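Local coordinates for protein GlcNAc-alpha-1,4-Gal-releasing endo-beta-galactosidase (PDB 1UPS) that probably hydrolyses internal beta-galactosidic linkages of glycans, as an endo-beta-galactosidase that releases GlcNAc-alpha-1,4-Gal, and binds a calcium ion, at residues Lys178-Arg183 and Glu202-Ser207; Ile106-Gly111 and Asn158-Ser163; Gly91-Ser96 and Thr254-Gly259; Tyr292-Arg297 and Ser412-Ile417. All coordinates share one frame; numbering follows the deposited sequence.

Contact 1. Residues Lys178-Arg183 and Glu202-Ser207; sequences KKDTWR and EDKVPS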
# COMPACT_ATOMS: atom_id res chain seq x y z
N LYS A 178 9.09 14.31 7.61
CA LYS A 178 8.77 13.16 8.45
C LYS A 178 9.74 12.02 8.09
O LYS A 178 9.37 11.02 7.46
CB LYS A 178 7.30 12.77 8.28
CG LYS A 178 6.33 13.90 8.69
CD LYS A 178 4.86 13.53 8.38
CE LYS A 178 3.91 14.70 8.66
NZ LYS A 178 2.46 14.42 8.27
N LYS A 179 11.00 12.20 8.48
CA LYS A 179 12.12 11.47 7.87
C LYS A 179 12.18 9.98 8.22
O LYS A 179 12.88 9.22 7.55
CB LYS A 179 13.46 12.12 8.24
N ASP A 180 11.42 9.56 9.22
CA ASP A 180 11.42 8.14 9.60
C ASP A 180 10.17 7.37 9.13
O ASP A 180 9.98 6.22 9.53
CB ASP A 180 11.62 7.95 11.10
CG ASP A 180 10.59 8.70 11.96
OD1 ASP A 180 9.69 9.40 11.43
OD2 ASP A 180 10.62 8.63 13.21
N THR A 181 9.36 7.99 8.26
CA THR A 181 8.08 7.38 7.86
C THR A 181 8.07 6.85 6.43
O THR A 181 8.96 7.15 5.63
CB THR A 181 6.90 8.38 7.98
OG1 THR A 181 7.11 9.46 7.06
CG2 THR A 181 6.83 9.03 9.39
N TRP A 182 7.04 6.04 6.15
CA TRP A 182 6.66 5.69 4.79
C TRP A 182 5.14 5.92 4.75
O TRP A 182 4.36 5.18 5.36
CB TRP A 182 7.03 4.23 4.45
CG TRP A 182 6.54 3.77 3.09
CD1 TRP A 182 6.03 4.57 2.07
CD2 TRP A 182 6.51 2.42 2.59
NE1 TRP A 182 5.69 3.79 0.99
CE2 TRP A 182 5.98 2.48 1.27
CE3 TRP A 182 6.91 1.18 3.11
CZ2 TRP A 182 5.81 1.33 0.48
CZ3 TRP A 182 6.72 0.04 2.32
CH2 TRP A 182 6.19 0.13 1.02
N ARG A 183 4.74 6.97 4.04
CA ARG A 183 3.34 7.32 3.86
C ARG A 183 2.75 6.54 2.69
O ARG A 183 3.30 6.56 1.59
CB ARG A 183 3.24 8.83 3.58
CG ARG A 183 1.81 9.35 3.54
CD ARG A 183 1.78 10.89 3.49
NE ARG A 183 0.45 11.47 3.28
CZ ARG A 183 -0.23 12.19 4.18
NH1 ARG A 183 0.25 12.40 5.41
NH2 ARG A 183 -1.43 12.67 3.86
N GLU A 202 1.19 6.88 7.91
CA GLU A 202 2.61 7.17 7.71
C GLU A 202 3.36 6.62 8.91
O GLU A 202 3.95 7.33 9.73
CB GLU A 202 2.88 8.66 7.42
CG GLU A 202 2.29 9.62 8.42
CD GLU A 202 2.23 11.08 7.94
OE1 GLU A 202 2.70 11.45 6.80
OE2 GLU A 202 1.68 11.88 8.72
N ASP A 203 3.31 5.30 8.99
CA ASP A 203 3.98 4.59 10.06
C ASP A 203 5.49 4.75 9.92
O ASP A 203 6.01 4.99 8.84
CB ASP A 203 3.63 3.10 9.99
CG ASP A 203 2.15 2.83 10.22
OD1 ASP A 203 1.69 1.76 9.79
OD2 ASP A 203 1.39 3.61 10.81
N LYS A 204 6.19 4.62 11.04
CA LYS A 204 7.65 4.60 11.05
C LYS A 204 8.18 3.32 10.40
O LYS A 204 7.65 2.20 10.67
CB LYS A 204 8.17 4.69 12.48
CG LYS A 204 7.86 6.04 13.14
CD LYS A 204 8.44 6.18 14.54
CE LYS A 204 8.07 7.54 15.12
NZ LYS A 204 6.73 7.50 15.80
N VAL A 205 9.22 3.46 9.58
CA VAL A 205 9.89 2.31 9.00
C VAL A 205 10.60 1.50 10.11
O VAL A 205 11.03 2.08 11.14
CB VAL A 205 10.87 2.68 7.84
CG1 VAL A 205 10.12 3.37 6.68
CG2 VAL A 205 12.02 3.58 8.34
N PRO A 206 10.68 0.19 9.95
CA PRO A 206 11.25 -0.67 11.01
C PRO A 206 12.77 -0.59 11.14
O PRO A 206 13.31 -1.00 12.18
CB PRO A 206 10.80 -2.08 10.61
CG PRO A 206 10.66 -2.03 9.13
CD PRO A 206 10.16 -0.59 8.81
N SER A 207 13.45 -0.10 10.10
CA SER A 207 14.91 -0.00 10.08
C SER A 207 15.36 0.99 9.03
O SER A 207 14.62 1.29 8.09
CB SER A 207 15.55 -1.37 9.78
OG SER A 207 15.04 -1.88 8.57
O HOH W 1 5.23 11.13 5.61
O HOH W 2 2.37 3.73 6.70
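E202 takes the crowded position between its backbone N and carbonyl carbon (chi1 53°) and then runs extended, while R183, with CG anti to its backbone N, lies alongside it and K178 crosses it at about a right angle. The carboxylate thus lands between two cations in a salt-bridge network on the open end of an antiparallel beta hairpin, strands 181-187 and 199-204, the latter at the border of a sheet in the glycoside hydrolase family 16 domain. K178 NZ meets the syn lone pair of E202 OE2 at 2.7 Å. E202 OE1 lies in the guanidinium plane of R183, whose NH1 meets it at 3.0 Å from above the carboxylate plane; R183 NE is held by E173. The backbone pairing is sparse: W182 N bonds D203 O, while V205 N bonds D180 O at 2.9 Å, and one water joins W182 O to D203 N. W182 sends its indole into the interior, where NE1 bonds I171 O, leaving CB to touch V205 CG1. The type I turn K178-T181 is fastened twice, because K178 O accepts from both T181 N and T181 OG1. A second water donates to T181 OG1 and, at 2.8 Å, to E202 OE1.

Contact 2. Residues Ile106-Gly111 and Asn158-Ser163; sequences IHNFSG and NDWFNS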
# COMPACT_ATOMS: atom_id res chain seq x y z
N ILE A 106 -7.54 12.18 -17.28
CA ILE A 106 -7.03 11.34 -16.18
C ILE A 106 -6.83 12.11 -14.86
O ILE A 106 -6.16 13.15 -14.83
CB ILE A 106 -5.72 10.62 -16.57
CG1 ILE A 106 -5.96 9.68 -17.77
CG2 ILE A 106 -5.20 9.82 -15.35
CD1 ILE A 106 -7.08 8.60 -17.53
N HIS A 107 -7.40 11.57 -13.78
CA HIS A 107 -7.14 12.06 -12.41
C HIS A 107 -7.55 13.53 -12.24
O HIS A 107 -6.70 14.44 -12.06
CB HIS A 107 -5.67 11.83 -11.98
CG HIS A 107 -5.44 12.14 -10.53
ND1 HIS A 107 -6.00 11.39 -9.52
CD2 HIS A 107 -4.74 13.14 -9.93
CE1 HIS A 107 -5.67 11.92 -8.35
NE2 HIS A 107 -4.89 12.97 -8.57
N ASN A 108 -8.86 13.72 -12.28
CA ASN A 108 -9.47 15.05 -12.15
C ASN A 108 -9.61 15.48 -10.69
O ASN A 108 -10.72 15.57 -10.15
CB ASN A 108 -10.82 15.09 -12.87
CG ASN A 108 -11.26 16.50 -13.19
OD1 ASN A 108 -10.56 17.46 -12.83
ND2 ASN A 108 -12.39 16.65 -13.89
N PHE A 109 -8.47 15.74 -10.05
CA PHE A 109 -8.43 16.05 -8.63
C PHE A 109 -9.21 17.34 -8.32
O PHE A 109 -9.74 17.50 -7.22
CB PHE A 109 -6.98 16.19 -8.12
CG PHE A 109 -6.19 17.23 -8.84
CD1 PHE A 109 -6.15 18.56 -8.39
CD2 PHE A 109 -5.47 16.90 -9.98
CE1 PHE A 109 -5.43 19.53 -9.08
CE2 PHE A 109 -4.74 17.86 -10.68
CZ PHE A 109 -4.72 19.18 -10.22
N SER A 110 -9.30 18.22 -9.31
CA SER A 110 -9.98 19.51 -9.11
C SER A 110 -11.46 19.50 -9.54
O SER A 110 -12.19 20.46 -9.28
CB SER A 110 -9.23 20.62 -9.84
OG SER A 110 -9.45 20.55 -11.25
N GLY A 111 -11.90 18.41 -10.17
CA GLY A 111 -13.26 18.32 -10.70
C GLY A 111 -13.59 19.37 -11.75
O GLY A 111 -14.74 19.80 -11.86
N ASN A 158 -13.36 6.76 -21.11
CA ASN A 158 -12.35 7.71 -21.57
C ASN A 158 -12.71 9.16 -21.25
O ASN A 158 -12.28 10.08 -21.93
CB ASN A 158 -12.05 7.52 -23.07
CG ASN A 158 -11.71 6.09 -23.39
OD1 ASN A 158 -10.76 5.52 -22.80
ND2 ASN A 158 -12.48 5.46 -24.33
N ASP A 159 -13.51 9.34 -20.21
CA ASP A 159 -13.69 10.66 -19.63
C ASP A 159 -13.53 10.55 -18.12
O ASP A 159 -13.13 9.48 -17.64
CB ASP A 159 -15.00 11.30 -20.10
CG ASP A 159 -16.25 10.69 -19.46
OD1 ASP A 159 -16.18 9.92 -18.47
OD2 ASP A 159 -17.38 10.96 -19.93
N TRP A 160 -13.81 11.63 -17.37
CA TRP A 160 -13.76 11.56 -15.90
C TRP A 160 -15.15 11.37 -15.29
O TRP A 160 -15.38 10.45 -14.50
CB TRP A 160 -13.12 12.84 -15.30
CG TRP A 160 -13.21 12.90 -13.79
CD1 TRP A 160 -14.13 13.62 -13.05
CD2 TRP A 160 -12.38 12.22 -12.85
NE1 TRP A 160 -13.92 13.41 -11.70
CE2 TRP A 160 -12.83 12.57 -11.55
CE3 TRP A 160 -11.28 11.34 -12.97
CZ2 TRP A 160 -12.23 12.08 -10.39
CZ3 TRP A 160 -10.67 10.86 -11.80
CH2 TRP A 160 -11.15 11.23 -10.53
N PHE A 161 -16.09 12.24 -15.65
CA PHE A 161 -17.35 12.28 -14.91
C PHE A 161 -18.22 11.02 -15.02
O PHE A 161 -18.98 10.70 -14.09
CB PHE A 161 -18.12 13.56 -15.26
CG PHE A 161 -17.45 14.80 -14.73
CD1 PHE A 161 -16.75 15.65 -15.58
CD2 PHE A 161 -17.46 15.07 -13.37
CE1 PHE A 161 -16.11 16.79 -15.08
CE2 PHE A 161 -16.83 16.21 -12.86
CZ PHE A 161 -16.14 17.05 -13.72
N ASN A 162 -18.06 10.28 -16.12
CA ASN A 162 -18.80 9.03 -16.28
C ASN A 162 -17.98 7.77 -16.01
O ASN A 162 -18.52 6.67 -15.97
CB ASN A 162 -19.46 8.97 -17.65
CG ASN A 162 -20.41 10.12 -17.87
OD1 ASN A 162 -21.46 10.19 -17.23
ND2 ASN A 162 -20.04 11.06 -18.74
N SER A 163 -16.68 7.95 -15.76
CA SER A 163 -15.81 6.82 -15.46
C SER A 163 -15.98 6.34 -14.02
O SER A 163 -16.14 7.15 -13.08
CB SER A 163 -14.34 7.20 -15.68
OG SER A 163 -13.49 6.08 -15.46
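Neither 106-111 nor 158-163 forms a helix or strand; each is a loop folded on itself by a type I turn, N108-G111 in one and W160-S163 in the other. The first turn is closed by G111 N bonding N108 O, with G111 at positive phi, and N108 is also the centre of an inverse gamma turn whose bond, F109 N to H107 O, is weak. The second turn is closed by S163 N on W160 O, and an Asx motif braces it: D159 OD1 accepts from N162 N, and N162 ND2 gives a straight bond to the syn lone pair of D159 OD2 at 2.9 Å. Where the turns face each other, N108 CB sits over the five-membered ring of the W160 indole, 3.3 Å from its centroid and only 12° off the normal, a close CH-pi contact. W160 CG, anti to the backbone N (chi1 172°), carries the indole to the methylene, and N108, CG likewise anti, sends its amide on past the ring. In the family 16 domain these loops follow strands 101-102 and 145-152, and the contact ties them together at a distance from the calcium site. The N108 amide stands steeply to the indole, its plane turned by 74°, and its ND2 bonds T112 O within its own loop. Beyond the methylene, the backbone N of N108 lies 3.4 Å from W160 CZ3. F161 covers the outer end: W160 CD1 lies over the centre of one face of its phenyl ring, while G111 O comes up to the ring edge, 3.6 Å from F161 CZ.

Contact 3. Residues Gly91-Ser96 and Thr254-Gly259; sequences GTVRSS and TDAGSG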
# COMPACT_ATOMS: atom_id res chain seq x y z
N GLY A 91 -3.04 26.18 -8.31
CA GLY A 91 -2.44 27.31 -7.60
C GLY A 91 -0.93 27.30 -7.77
O GLY A 91 -0.41 26.97 -8.84
N THR A 92 -0.20 27.61 -6.70
CA THR A 92 1.24 27.76 -6.85
C THR A 92 2.03 26.50 -6.46
O THR A 92 3.21 26.58 -6.13
CB THR A 92 1.77 29.01 -6.11
OG1 THR A 92 1.32 29.02 -4.73
CG2 THR A 92 1.16 30.29 -6.71
N VAL A 93 1.38 25.34 -6.54
CA VAL A 93 2.08 24.06 -6.31
C VAL A 93 3.16 23.86 -7.39
O VAL A 93 2.91 24.09 -8.58
CB VAL A 93 1.11 22.86 -6.39
CG1 VAL A 93 1.86 21.52 -6.38
CG2 VAL A 93 0.06 22.91 -5.25
N ARG A 94 4.34 23.44 -6.98
CA ARG A 94 5.38 23.10 -7.94
C ARG A 94 5.61 21.61 -7.91
O ARG A 94 5.53 21.01 -6.84
CB ARG A 94 6.64 23.87 -7.60
CG ARG A 94 6.35 25.39 -7.79
CD ARG A 94 7.52 26.24 -7.59
NE ARG A 94 7.76 26.59 -6.19
CZ ARG A 94 8.81 27.31 -5.83
NH1 ARG A 94 9.01 27.64 -4.56
NH2 ARG A 94 9.66 27.72 -6.77
N SER A 95 5.86 21.02 -9.07
CA SER A 95 6.12 19.57 -9.12
C SER A 95 6.94 19.25 -10.35
O SER A 95 6.75 19.87 -11.40
CB SER A 95 4.80 18.76 -9.14
OG SER A 95 5.03 17.34 -9.22
N SER A 96 7.86 18.29 -10.22
CA SER A 96 8.55 17.71 -11.36
C SER A 96 8.12 16.25 -11.46
O SER A 96 8.40 15.44 -10.55
CB SER A 96 10.07 17.79 -11.19
OG SER A 96 10.55 19.10 -11.47
N THR A 254 6.69 20.65 -3.98
CA THR A 254 6.73 21.54 -2.82
C THR A 254 5.67 22.64 -2.96
O THR A 254 5.08 22.77 -4.04
CB THR A 254 8.16 22.10 -2.56
OG1 THR A 254 8.21 22.72 -1.25
CG2 THR A 254 8.51 23.22 -3.57
N ASP A 255 5.40 23.36 -1.87
CA ASP A 255 4.35 24.40 -1.85
C ASP A 255 2.95 23.83 -2.09
O ASP A 255 2.05 24.52 -2.60
CB ASP A 255 4.69 25.48 -2.87
CG ASP A 255 6.01 26.15 -2.55
OD1 ASP A 255 6.72 26.56 -3.49
OD2 ASP A 255 6.41 26.28 -1.36
N ALA A 256 2.78 22.57 -1.68
CA ALA A 256 1.53 21.84 -1.81
C ALA A 256 0.96 21.56 -0.42
O ALA A 256 1.32 22.24 0.56
CB ALA A 256 1.78 20.52 -2.60
N GLY A 257 0.07 20.57 -0.32
CA GLY A 257 -0.54 20.28 0.97
C GLY A 257 0.44 19.73 2.00
O GLY A 257 0.14 19.71 3.20
N SER A 258 1.60 19.27 1.52
CA SER A 258 2.67 18.79 2.40
C SER A 258 3.56 19.92 2.92
O SER A 258 4.59 19.65 3.51
CB SER A 258 3.54 17.74 1.70
OG SER A 258 3.95 18.21 0.41
N GLY A 259 3.18 21.18 2.66
CA GLY A 259 3.86 22.30 3.30
C GLY A 259 4.68 23.20 2.39
O GLY A 259 5.12 22.79 1.32
O HOH W 3 5.10 28.10 -5.47
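At its firm end this contact is a piece of antiparallel sheet: R94 and T254 form a hydrogen-bonded pair where strand 94-99, at the border of its sheet, lies against the end of strand 246-254. R94 N bonds T254 O almost along the carbonyl axis, whereas T254 N approaches R94 O at 3.1 Å from above the carbonyl plane. D255 then takes positive phi as the chain leaves the strand, and its side chain turns back toward R94. The R94 chain, bent at chi3 (-85°), lies side by side with it, so that the guanidinium and carboxylate are nearly coplanar, 12° apart. The grip is side-on but converges on one oxygen: R94 NH1 takes the syn lone pair of D255 OD1 at 2.7 Å, and R94 NE meets the same atom at 2.9 Å. Looser is the part beyond V93, whose CG1 and CG2 branches both lean on A256, CG1 3.9 Å from A256 CB, before the loop turns away at A256-G259. Toward the exposed T92, a water supplements slight direct contact, donating to T92 O and to D255 OD1. The other carboxylate oxygen, OD2, is bonded by H261 ND1, and R94 NH2 is spent on the carbonyls of E80 and Q82. With two guanidinium nitrogens and a water converging on OD1, negative charge is probably drawn to that atom and the carboxylate kept ionised.

Contact 4. Residues Tyr292-Arg297 and Ser412-Ile417; sequences YLIRNR and SQWQLI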
# COMPACT_ATOMS: atom_id res chain seq x y z
N TYR A 292 -6.58 -21.61 7.10
CA TYR A 292 -5.35 -21.23 7.82
C TYR A 292 -5.26 -21.89 9.19
O TYR A 292 -6.28 -22.02 9.90
CB TYR A 292 -5.30 -19.72 8.05
CG TYR A 292 -5.35 -18.91 6.80
CD1 TYR A 292 -4.17 -18.51 6.15
CD2 TYR A 292 -6.58 -18.51 6.26
CE1 TYR A 292 -4.22 -17.75 4.96
CE2 TYR A 292 -6.63 -17.75 5.08
CZ TYR A 292 -5.45 -17.38 4.45
OH TYR A 292 -5.52 -16.63 3.29
N LEU A 293 -4.04 -22.25 9.58
CA LEU A 293 -3.74 -22.48 10.99
C LEU A 293 -3.28 -21.12 11.51
O LEU A 293 -2.83 -20.28 10.73
CB LEU A 293 -2.60 -23.50 11.16
CG LEU A 293 -2.85 -24.91 10.62
CD1 LEU A 293 -1.57 -25.74 10.71
CD2 LEU A 293 -3.99 -25.56 11.39
N ILE A 294 -3.42 -20.88 12.82
CA ILE A 294 -3.00 -19.61 13.42
C ILE A 294 -2.11 -19.91 14.63
O ILE A 294 -2.57 -20.49 15.61
CB ILE A 294 -4.22 -18.76 13.86
CG1 ILE A 294 -5.16 -18.50 12.66
CG2 ILE A 294 -3.75 -17.42 14.42
CD1 ILE A 294 -6.47 -17.76 13.04
N ARG A 295 -0.85 -19.52 14.53
CA ARG A 295 0.15 -19.88 15.53
C ARG A 295 0.67 -18.65 16.27
O ARG A 295 0.97 -17.62 15.65
CB ARG A 295 1.31 -20.58 14.83
CG ARG A 295 2.35 -21.21 15.79
CD ARG A 295 3.56 -21.83 15.07
NE ARG A 295 4.10 -22.92 15.89
CZ ARG A 295 5.22 -23.60 15.65
NH1 ARG A 295 5.99 -23.32 14.59
NH2 ARG A 295 5.59 -24.55 16.50
N ASN A 296 0.79 -18.77 17.60
CA ASN A 296 1.36 -17.72 18.43
C ASN A 296 2.88 -17.63 18.33
O ASN A 296 3.57 -18.66 18.36
CB ASN A 296 0.97 -17.95 19.90
CG ASN A 296 1.29 -16.74 20.78
OD1 ASN A 296 2.36 -16.68 21.43
ND2 ASN A 296 0.41 -15.75 20.76
N ARG A 297 3.41 -16.42 18.20
CA ARG A 297 4.86 -16.28 18.07
C ARG A 297 5.63 -16.70 19.33
O ARG A 297 6.67 -17.39 19.26
CB ARG A 297 5.27 -14.86 17.65
CG ARG A 297 6.80 -14.73 17.44
CD ARG A 297 7.23 -13.32 17.02
NE ARG A 297 8.63 -13.28 16.64
CZ ARG A 297 9.28 -12.20 16.20
NH1 ARG A 297 8.64 -11.03 16.08
NH2 ARG A 297 10.58 -12.30 15.87
N SER A 412 1.27 -11.25 21.39
CA SER A 412 0.24 -10.62 20.56
C SER A 412 0.51 -10.74 19.05
O SER A 412 -0.20 -10.13 18.23
CB SER A 412 0.06 -9.13 20.93
OG SER A 412 1.11 -8.31 20.42
N GLN A 413 1.52 -11.52 18.69
CA GLN A 413 1.95 -11.66 17.30
C GLN A 413 1.62 -13.07 16.82
O GLN A 413 1.88 -14.05 17.55
CB GLN A 413 3.45 -11.37 17.18
CG GLN A 413 3.80 -9.92 17.46
CD GLN A 413 5.26 -9.58 17.21
OE1 GLN A 413 6.01 -10.37 16.61
NE2 GLN A 413 5.69 -8.40 17.66
N TRP A 414 1.05 -13.15 15.61
CA TRP A 414 0.46 -14.38 15.08
C TRP A 414 0.94 -14.69 13.67
O TRP A 414 1.22 -13.78 12.89
CB TRP A 414 -1.06 -14.26 15.06
CG TRP A 414 -1.60 -13.98 16.40
CD1 TRP A 414 -1.86 -12.74 16.94
CD2 TRP A 414 -1.89 -14.93 17.42
NE1 TRP A 414 -2.33 -12.87 18.22
CE2 TRP A 414 -2.36 -14.21 18.54
CE3 TRP A 414 -1.84 -16.33 17.49
CZ2 TRP A 414 -2.75 -14.84 19.73
CZ3 TRP A 414 -2.23 -16.95 18.66
CH2 TRP A 414 -2.68 -16.21 19.77
N GLN A 415 1.01 -15.98 13.35
CA GLN A 415 1.36 -16.41 12.00
C GLN A 415 0.12 -17.07 11.40
O GLN A 415 -0.37 -18.04 11.95
CB GLN A 415 2.48 -17.46 12.10
CG GLN A 415 3.52 -17.39 11.05
CD GLN A 415 4.60 -18.46 11.20
OE1 GLN A 415 4.86 -18.97 12.30
NE2 GLN A 415 5.24 -18.79 10.10
N LEU A 416 -0.38 -16.55 10.28
CA LEU A 416 -1.44 -17.26 9.55
C LEU A 416 -0.80 -18.18 8.53
O LEU A 416 -0.12 -17.70 7.60
CB LEU A 416 -2.41 -16.30 8.86
CG LEU A 416 -3.62 -16.03 9.76
CD1 LEU A 416 -3.21 -15.21 10.95
CD2 LEU A 416 -4.73 -15.38 8.99
N ILE A 417 -1.02 -19.48 8.70
CA ILE A 417 -0.35 -20.49 7.89
C ILE A 417 -1.36 -21.18 6.98
O ILE A 417 -2.20 -21.93 7.48
CB ILE A 417 0.34 -21.52 8.82
CG1 ILE A 417 1.36 -20.81 9.72
CG2 ILE A 417 1.04 -22.61 8.01
CD1 ILE A 417 1.82 -21.66 10.87
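Segments 292-296 and 414-417 of two antiparallel strands lie 4.5 Å apart at their axes, their side chains interlocking differently on each face. On the face of I294, L416, N296 and W414, the prominent bump is the indole. I294 CG2 rests against its six-membered ring, 3.8 Å from W414 CE3, while the amide of N296 stands nearly upright on one face of it, ND2 3.3 Å from W414 CH2. That amide is fixed at both ends, ND2 by T411 O and OD1 by T299 N. L416 fits between neighbours: its CG leans on I294 CG1, and its CD2 sits over a face of the Y292 ring, towards the rim. On the opposite face, with L293, R295, Q415 and I417, I417 CD1 fills the hollow beside R295 CB. The backbone between is tightly bonded, with L293 N to I417 O and Q415 N to R295 O both 2.8 Å. Past the last pair, extended R297 runs beside Q413, and its NH1 meets a lone pair of Q413 OE1 at 2.8 Å; D376 shares that nitrogen and W410 takes the cation-pi contact. Pairing the first and last strands of the C-terminal region is consistent with closure of a ricin-type beta-trefoil.

Overall arrangement
Contacts 1 and 3 hold the two borders of one six-stranded sheet, their centres 21 Å apart, and both add a salt bridge to strand pairing; contact 1 spreads its carboxylate over two cations, whereas contact 3 gathers one arginine onto a single oxygen. Contact 2 belongs to the same family 16 domain but joins loops, relying on aromatic faces in a largely buried setting where the sheet edges are only partly buried. Contact 4 stands apart, about 44 Å from contact 3 between centres and across the chain's centre, in the C-terminal region. It has the most regular pairing, closing 114 intervening residues, while the hairpin of contact 1 spans 18.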